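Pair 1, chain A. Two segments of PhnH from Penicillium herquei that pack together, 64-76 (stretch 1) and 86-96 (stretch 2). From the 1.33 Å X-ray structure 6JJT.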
# COMPACT_ATOMS: atom_id res chain seq x y z
N ASN A 64 -15.16 -15.60 -19.26
CA ASN A 64 -13.80 -15.22 -19.63
C ASN A 64 -12.79 -16.13 -18.93
O ASN A 64 -11.77 -16.50 -19.52
CB ASN A 64 -13.52 -13.76 -19.23
CG ASN A 64 -14.44 -12.73 -19.86
OD1 ASN A 64 -14.27 -12.33 -21.01
ND2 ASN A 64 -15.39 -12.24 -19.09
N PHE A 65 -13.08 -16.44 -17.66
CA PHE A 65 -12.22 -17.28 -16.84
C PHE A 65 -13.08 -17.86 -15.71
O PHE A 65 -14.04 -17.26 -15.24
CB PHE A 65 -10.96 -16.51 -16.38
CG PHE A 65 -11.24 -15.27 -15.57
CD1 PHE A 65 -11.44 -14.03 -16.18
CD2 PHE A 65 -11.28 -15.33 -14.19
CE1 PHE A 65 -11.71 -12.89 -15.42
CE2 PHE A 65 -11.55 -14.20 -13.43
CZ PHE A 65 -11.77 -12.97 -14.04
N ASP A 66 -12.72 -19.08 -15.31
CA ASP A 66 -13.38 -19.70 -14.18
C ASP A 66 -12.31 -20.43 -13.37
O ASP A 66 -11.26 -20.76 -13.91
CB ASP A 66 -14.47 -20.66 -14.65
CG ASP A 66 -13.83 -21.89 -15.25
OD1 ASP A 66 -12.91 -21.72 -16.09
OD2 ASP A 66 -14.21 -23.00 -14.83
N GLY A 67 -12.63 -20.69 -12.10
CA GLY A 67 -11.66 -21.33 -11.23
C GLY A 67 -12.02 -21.21 -9.75
O GLY A 67 -13.19 -21.15 -9.38
N THR A 68 -10.96 -21.19 -8.93
CA THR A 68 -11.21 -21.09 -7.51
C THR A 68 -10.25 -20.08 -6.89
O THR A 68 -9.21 -19.77 -7.46
CB THR A 68 -11.07 -22.47 -6.82
OG1 THR A 68 -9.70 -22.84 -6.97
CG2 THR A 68 -11.93 -23.55 -7.47
N VAL A 69 -10.62 -19.63 -5.70
CA VAL A 69 -9.75 -18.75 -4.95
C VAL A 69 -8.94 -19.65 -4.02
O VAL A 69 -9.49 -20.40 -3.22
CB VAL A 69 -10.61 -17.75 -4.13
CG1 VAL A 69 -9.77 -16.98 -3.13
CG2 VAL A 69 -11.41 -16.80 -5.02
N ILE A 70 -7.62 -19.54 -4.12
CA ILE A 70 -6.65 -20.28 -3.33
C ILE A 70 -6.55 -19.74 -1.90
O ILE A 70 -6.35 -20.48 -0.94
CB ILE A 70 -5.27 -20.24 -4.02
CG1 ILE A 70 -5.30 -20.96 -5.37
CG2 ILE A 70 -4.14 -20.73 -3.13
CD1 ILE A 70 -5.71 -22.42 -5.30
N GLY A 71 -6.63 -18.41 -1.78
CA GLY A 71 -6.45 -17.81 -0.48
C GLY A 71 -6.24 -16.31 -0.65
O GLY A 71 -6.02 -15.85 -1.76
N GLY A 72 -6.36 -15.59 0.44
CA GLY A 72 -6.00 -14.17 0.46
C GLY A 72 -6.45 -13.57 1.77
O GLY A 72 -6.87 -14.30 2.67
N THR A 73 -6.28 -12.27 1.93
CA THR A 73 -6.62 -11.56 3.15
C THR A 73 -7.26 -10.23 2.80
O THR A 73 -6.82 -9.54 1.87
CB THR A 73 -5.35 -11.30 3.99
OG1 THR A 73 -4.79 -12.56 4.36
CG2 THR A 73 -5.56 -10.43 5.21
N ALA A 74 -8.27 -9.83 3.57
CA ALA A 74 -8.94 -8.53 3.48
C ALA A 74 -8.73 -7.74 4.76
O ALA A 74 -8.83 -8.30 5.86
CB ALA A 74 -10.41 -8.71 3.27
N LEU A 75 -8.39 -6.46 4.65
CA LEU A 75 -8.33 -5.55 5.79
C LEU A 75 -9.44 -4.54 5.65
O LEU A 75 -9.64 -3.98 4.54
CB LEU A 75 -6.99 -4.81 5.76
CG LEU A 75 -5.73 -5.63 6.03
CD1 LEU A 75 -4.48 -4.77 5.90
CD2 LEU A 75 -5.75 -6.25 7.42
N SER A 76 -10.23 -4.32 6.69
CA SER A 76 -11.38 -3.43 6.53
C SER A 76 -11.38 -2.43 7.68
O SER A 76 -10.91 -2.71 8.78
CB SER A 76 -12.64 -4.21 6.49
OG SER A 76 -12.82 -4.92 7.71
N ALA A 86 -12.33 -1.23 2.39
CA ALA A 86 -11.68 -2.53 2.49
C ALA A 86 -10.63 -2.62 1.41
O ALA A 86 -10.76 -2.02 0.34
CB ALA A 86 -12.67 -3.69 2.44
N ASP A 87 -9.55 -3.34 1.68
CA ASP A 87 -8.49 -3.62 0.71
C ASP A 87 -8.10 -5.09 0.83
O ASP A 87 -7.83 -5.52 1.98
CB ASP A 87 -7.27 -2.77 1.02
CG ASP A 87 -7.49 -1.27 0.75
OD1 ASP A 87 -7.33 -0.86 -0.43
OD2 ASP A 87 -7.85 -0.53 1.72
N ALA A 88 -8.11 -5.83 -0.29
CA ALA A 88 -7.86 -7.28 -0.21
C ALA A 88 -6.92 -7.68 -1.33
O ALA A 88 -6.86 -7.04 -2.37
CB ALA A 88 -9.18 -8.02 -0.35
N HIS A 89 -6.19 -8.76 -1.10
CA HIS A 89 -5.48 -9.45 -2.14
C HIS A 89 -5.89 -10.90 -2.05
O HIS A 89 -5.97 -11.46 -0.94
CB HIS A 89 -3.95 -9.42 -1.96
CG HIS A 89 -3.36 -8.07 -2.02
ND1 HIS A 89 -3.02 -7.43 -0.88
CD2 HIS A 89 -3.00 -7.29 -3.06
CE1 HIS A 89 -2.44 -6.26 -1.22
NE2 HIS A 89 -2.47 -6.16 -2.54
N TYR A 90 -6.12 -11.50 -3.22
CA TYR A 90 -6.36 -12.94 -3.20
C TYR A 90 -5.90 -13.50 -4.52
O TYR A 90 -5.69 -12.76 -5.50
CB TYR A 90 -7.82 -13.31 -2.89
CG TYR A 90 -8.89 -12.75 -3.80
CD1 TYR A 90 -9.32 -13.43 -4.93
CD2 TYR A 90 -9.49 -11.53 -3.49
CE1 TYR A 90 -10.34 -12.93 -5.72
CE2 TYR A 90 -10.53 -11.01 -4.27
CZ TYR A 90 -10.95 -11.74 -5.37
OH TYR A 90 -11.98 -11.32 -6.18
N LEU A 91 -5.71 -14.82 -4.55
CA LEU A 91 -5.16 -15.45 -5.74
C LEU A 91 -6.22 -16.39 -6.33
O LEU A 91 -6.76 -17.25 -5.62
CB LEU A 91 -3.90 -16.19 -5.26
CG LEU A 91 -2.94 -16.88 -6.21
CD1 LEU A 91 -3.48 -18.05 -7.01
CD2 LEU A 91 -1.91 -15.98 -6.88
N ILE A 92 -6.50 -16.21 -7.62
CA ILE A 92 -7.36 -17.12 -8.38
C ILE A 92 -6.47 -18.11 -9.10
O ILE A 92 -5.50 -17.71 -9.74
CB ILE A 92 -8.21 -16.33 -9.41
CG1 ILE A 92 -9.21 -15.44 -8.68
CG2 ILE A 92 -8.92 -17.30 -10.37
CD1 ILE A 92 -10.02 -14.54 -9.62
N GLN A 93 -6.76 -19.39 -8.93
CA GLN A 93 -6.20 -20.36 -9.86
C GLN A 93 -7.32 -20.82 -10.81
O GLN A 93 -8.37 -21.31 -10.36
CB GLN A 93 -5.54 -21.51 -9.08
CG GLN A 93 -4.78 -22.47 -9.99
CD GLN A 93 -3.83 -23.34 -9.20
OE1 GLN A 93 -2.63 -23.10 -9.06
NE2 GLN A 93 -4.37 -24.41 -8.63
N THR A 94 -7.11 -20.63 -12.12
CA THR A 94 -8.15 -20.97 -13.07
C THR A 94 -8.23 -22.49 -13.22
O THR A 94 -7.31 -23.20 -12.86
CB THR A 94 -7.86 -20.31 -14.43
OG1 THR A 94 -6.65 -20.87 -14.90
CG2 THR A 94 -7.71 -18.80 -14.36
N SER A 95 -9.32 -22.93 -13.87
CA SER A 95 -9.56 -24.35 -14.16
C SER A 95 -8.39 -24.98 -14.92
O SER A 95 -8.04 -26.13 -14.68
CB SER A 95 -10.86 -24.54 -14.91
OG SER A 95 -10.92 -23.67 -16.01
N ASP A 96 -7.72 -24.19 -15.77
CA ASP A 96 -6.59 -24.70 -16.53
C ASP A 96 -5.23 -24.37 -15.90
O ASP A 96 -4.19 -24.53 -16.52
CB ASP A 96 -6.72 -24.35 -18.02
CG ASP A 96 -6.96 -22.87 -18.34
OD1 ASP A 96 -7.14 -22.05 -17.40
OD2 ASP A 96 -6.99 -22.55 -19.54
O HOH W 1 -8.98 -23.78 -9.53
O HOH W 2 -5.00 -7.26 2.33
O HOH W 3 -8.55 -1.32 4.22

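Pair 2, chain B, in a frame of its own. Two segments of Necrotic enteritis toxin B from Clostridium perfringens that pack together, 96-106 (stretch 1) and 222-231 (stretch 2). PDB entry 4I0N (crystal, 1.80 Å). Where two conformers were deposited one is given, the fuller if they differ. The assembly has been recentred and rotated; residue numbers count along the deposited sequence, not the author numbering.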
# COMPACT_ATOMS: atom_id res chain seq x y z
N ASN B 96 -11.10 -22.00 -8.53
CA ASN B 96 -9.93 -21.32 -9.08
C ASN B 96 -10.19 -20.78 -10.50
O ASN B 96 -9.33 -20.90 -11.38
CB ASN B 96 -8.69 -22.26 -9.06
CG ASN B 96 -8.35 -22.77 -7.66
OD1 ASN B 96 -8.23 -23.98 -7.43
ND2 ASN B 96 -8.15 -21.84 -6.73
N ASN B 97 -11.37 -20.18 -10.69
CA ASN B 97 -11.85 -19.68 -11.99
C ASN B 97 -11.70 -18.18 -12.18
O ASN B 97 -11.67 -17.69 -13.31
CB ASN B 97 -13.33 -20.02 -12.14
CG ASN B 97 -13.55 -21.45 -12.53
OD1 ASN B 97 -12.65 -22.10 -13.06
ND2 ASN B 97 -14.74 -21.96 -12.26
N ILE B 98 -11.64 -17.46 -11.08
CA ILE B 98 -11.62 -15.99 -11.10
C ILE B 98 -10.18 -15.48 -11.06
O ILE B 98 -9.36 -16.00 -10.29
CB ILE B 98 -12.50 -15.46 -9.97
CG1 ILE B 98 -13.96 -15.75 -10.35
CG2 ILE B 98 -12.23 -13.97 -9.69
CD1 ILE B 98 -14.88 -16.06 -9.23
N LYS B 99 -9.87 -14.50 -11.92
CA LYS B 99 -8.50 -14.04 -12.13
C LYS B 99 -8.38 -12.52 -12.02
O LYS B 99 -9.27 -11.79 -12.42
CB LYS B 99 -8.01 -14.46 -13.52
CG LYS B 99 -7.94 -15.96 -13.75
CD LYS B 99 -7.39 -16.23 -15.15
N ILE B 100 -7.27 -12.05 -11.48
CA ILE B 100 -6.92 -10.65 -11.58
C ILE B 100 -6.40 -10.44 -13.00
O ILE B 100 -5.37 -11.00 -13.40
CB ILE B 100 -5.86 -10.24 -10.51
CG1 ILE B 100 -6.38 -10.57 -9.10
CG2 ILE B 100 -5.48 -8.76 -10.69
CD1 ILE B 100 -5.28 -10.52 -7.98
N ALA B 101 -7.14 -9.67 -13.78
CA ALA B 101 -6.77 -9.43 -15.16
C ALA B 101 -5.66 -8.40 -15.30
O ALA B 101 -4.82 -8.50 -16.19
CB ALA B 101 -8.00 -9.01 -15.97
N ASN B 102 -5.65 -7.41 -14.41
CA ASN B 102 -4.64 -6.38 -14.41
C ASN B 102 -4.81 -5.56 -13.14
O ASN B 102 -5.79 -5.72 -12.41
CB ASN B 102 -4.73 -5.47 -15.64
CG ASN B 102 -3.33 -5.00 -16.12
OD1 ASN B 102 -2.42 -4.80 -15.31
ND2 ASN B 102 -3.17 -4.86 -17.42
N SER B 103 -3.84 -4.71 -12.86
CA SER B 103 -3.80 -4.00 -11.59
C SER B 103 -2.88 -2.78 -11.74
O SER B 103 -1.97 -2.78 -12.58
CB SER B 103 -3.31 -4.93 -10.48
OG SER B 103 -1.96 -5.33 -10.68
N ILE B 104 -3.14 -1.76 -10.93
CA ILE B 104 -2.32 -0.55 -10.92
C ILE B 104 -2.02 -0.19 -9.45
O ILE B 104 -2.81 -0.51 -8.55
CB ILE B 104 -3.02 0.65 -11.65
CG1 ILE B 104 -4.44 0.88 -11.10
CG2 ILE B 104 -3.03 0.47 -13.18
CD1 ILE B 104 -5.06 2.23 -11.45
N PRO B 105 -0.88 0.47 -9.19
CA PRO B 105 0.13 0.93 -10.14
C PRO B 105 1.03 -0.18 -10.58
O PRO B 105 1.05 -1.24 -9.97
CB PRO B 105 0.91 1.99 -9.35
CG PRO B 105 0.77 1.57 -7.92
CD PRO B 105 -0.55 0.84 -7.80
N LYS B 106 1.78 0.06 -11.66
CA LYS B 106 2.60 -1.00 -12.23
C LYS B 106 4.08 -0.66 -12.17
O LYS B 106 4.46 0.49 -11.95
CB LYS B 106 2.18 -1.33 -13.67
CG LYS B 106 0.68 -1.68 -13.81
CD LYS B 106 0.37 -2.64 -15.00
CE LYS B 106 0.64 -4.11 -14.66
NZ LYS B 106 -0.01 -4.56 -13.37
N PRO B 222 -2.43 3.71 1.29
CA PRO B 222 -2.38 3.03 -0.00
C PRO B 222 -3.66 3.24 -0.82
O PRO B 222 -4.76 3.39 -0.27
CB PRO B 222 -2.21 1.56 0.38
CG PRO B 222 -2.85 1.45 1.76
CD PRO B 222 -2.44 2.75 2.42
N ASN B 223 -3.50 3.25 -2.15
CA ASN B 223 -4.64 3.29 -3.07
C ASN B 223 -4.17 2.51 -4.28
O ASN B 223 -3.28 2.96 -5.01
CB ASN B 223 -5.02 4.74 -3.44
CG ASN B 223 -6.37 4.86 -4.20
OD1 ASN B 223 -6.65 5.92 -4.77
ND2 ASN B 223 -7.19 3.80 -4.22
N MET B 224 -4.73 1.32 -4.46
CA MET B 224 -4.40 0.46 -5.57
C MET B 224 -5.71 0.01 -6.19
O MET B 224 -6.76 0.10 -5.56
CB MET B 224 -3.59 -0.78 -5.14
CG MET B 224 -2.17 -0.50 -4.73
SD MET B 224 -2.04 0.08 -3.01
CE MET B 224 -0.26 0.37 -2.91
N ALA B 225 -5.65 -0.48 -7.41
CA ALA B 225 -6.88 -0.93 -8.06
C ALA B 225 -6.63 -2.13 -8.94
O ALA B 225 -5.50 -2.34 -9.42
CB ALA B 225 -7.52 0.21 -8.86
N LEU B 226 -7.67 -2.92 -9.17
CA LEU B 226 -7.51 -4.04 -10.06
C LEU B 226 -8.78 -4.37 -10.81
O LEU B 226 -9.85 -3.81 -10.50
CB LEU B 226 -6.98 -5.26 -9.29
CG LEU B 226 -7.78 -5.81 -8.14
CD1 LEU B 226 -9.06 -6.49 -8.65
CD2 LEU B 226 -6.90 -6.83 -7.40
N ALA B 227 -8.67 -5.25 -11.81
CA ALA B 227 -9.83 -5.75 -12.51
C ALA B 227 -9.86 -7.26 -12.27
O ALA B 227 -8.84 -7.94 -12.50
CB ALA B 227 -9.74 -5.46 -14.02
N LEU B 228 -11.01 -7.76 -11.83
CA LEU B 228 -11.24 -9.20 -11.70
C LEU B 228 -12.13 -9.66 -12.80
O LEU B 228 -13.13 -8.98 -13.13
CB LEU B 228 -11.99 -9.54 -10.40
CG LEU B 228 -11.30 -9.56 -9.06
CD1 LEU B 228 -12.33 -9.90 -7.97
CD2 LEU B 228 -10.19 -10.60 -9.07
N THR B 229 -11.78 -10.80 -13.38
CA THR B 229 -12.61 -11.42 -14.39
C THR B 229 -13.13 -12.77 -13.87
O THR B 229 -12.38 -13.53 -13.24
CB THR B 229 -11.84 -11.55 -15.72
OG1 THR B 229 -10.54 -12.09 -15.48
CG2 THR B 229 -11.66 -10.16 -16.33
N ALA B 230 -14.41 -13.04 -14.12
CA ALA B 230 -15.10 -14.24 -13.66
C ALA B 230 -15.88 -14.86 -14.81
O ALA B 230 -16.34 -14.15 -15.71
CB ALA B 230 -16.06 -13.86 -12.54
N PRO B 231 -16.07 -16.20 -14.78
CA PRO B 231 -17.05 -16.81 -15.68
C PRO B 231 -18.42 -16.20 -15.41
O PRO B 231 -18.67 -15.72 -14.30
CB PRO B 231 -17.02 -18.29 -15.27
CG PRO B 231 -15.68 -18.47 -14.58
CD PRO B 231 -15.46 -17.18 -13.87

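Pair 1 and pair 2 are both antiparallel two-strand ladders, and 14 central residues superpose on N, CA and C with an RMSD of 0.5 Å. The strand axes make angles of 146° and 145° between their N-to-C directions and approach to 4.6 and 4.5 Å. The contacts bury 826 Å² in pair 1 and 689 Å² in pair 2, both sides summed.

The most distinctive shared feature is a one-residue irregularity. In pair 1, Ile A70 N donates to Leu A91 O (2.9 Å), but Leu A91 N donates to Gly A71 O (3.0 Å), so two consecutive residues face one. Pair 2 repeats this at the matched positions: Ala B101 N to Ala B227 O is 2.7 Å, and Ala B227 N to Asn B102 O is 3.0 Å. The phi/psi values of the first residue of each doublet agree, -75/-38 for Ile A70 and -78/-34 for Ala B101, far from extended values. This is the geometry of a beta bulge, and it turns the CA-to-CB bond of both residues toward the opposing strand. Ile A70 uses that direction to set CG1 3.8 Å from Leu A91 CD1 and 3.8 Å from Gln A93 CB. Ala B101 is shorter; its CB lies 4.4 Å from Ala B227 CB and 3.9 Å from Thr B229 CG2.

Regular pairing flanks the bulge. Thr A68 and Gln A93 exchange two bonds, Thr A68 N to Gln A93 O at 3.0 Å and Gln A93 N to Thr A68 O at 2.9 Å; their counterparts Lys B99 and Thr B229 do likewise, with Lys B99 N to Thr B229 O at 3.0 Å and Thr B229 N to Lys B99 O at 2.9 Å. In pair 1 a water also bridges Thr A68 OG1 (2.8 Å) and Gln A93 O (2.7 Å).

Val A69 and Ile B100 match, with side-chain centres 0.9 Å apart. Val A69 CG2 meets Tyr A90 CD1 at 4.0 Å and Ile A92 CG1 at 4.5 Å. Ile B100 packs against both equivalent neighbours: CG2 is 4.1 Å from Leu B226 CB, and CG1 is 3.8 Å from Leu B228 CD2 and also 4.1 Å from Leu B226 CD2. Tyr A90 and Leu B226 both adopt chi1 p, while Ile A92 and Leu B228 are both m, t.

Beyond the bulge, Gly A72 matches Ser B103. An ideal CB on Gly A72 would fall 2.1 Å from His A89 O and 2.5 Å from Tyr A90 CB. Ser B103 accommodates its CB 3.9 Å from Leu B226 CB, with the CA atoms 0.9 Å apart after superposition.

At the other end, Gly A67 matches Ile B98. An ideal CB on Gly A67 would clash with Gln A93 O at 2.3 Å, whereas Ile B98 points sideways and packs CG1 3.6 Å from Ala B230 CB and CG2 4.0 Å from Leu B228 CD2. In pair 1, the unmatched Phe A65 supplies an apolar contact to Ile A92, CE2 to CD1 at 4.1 Å.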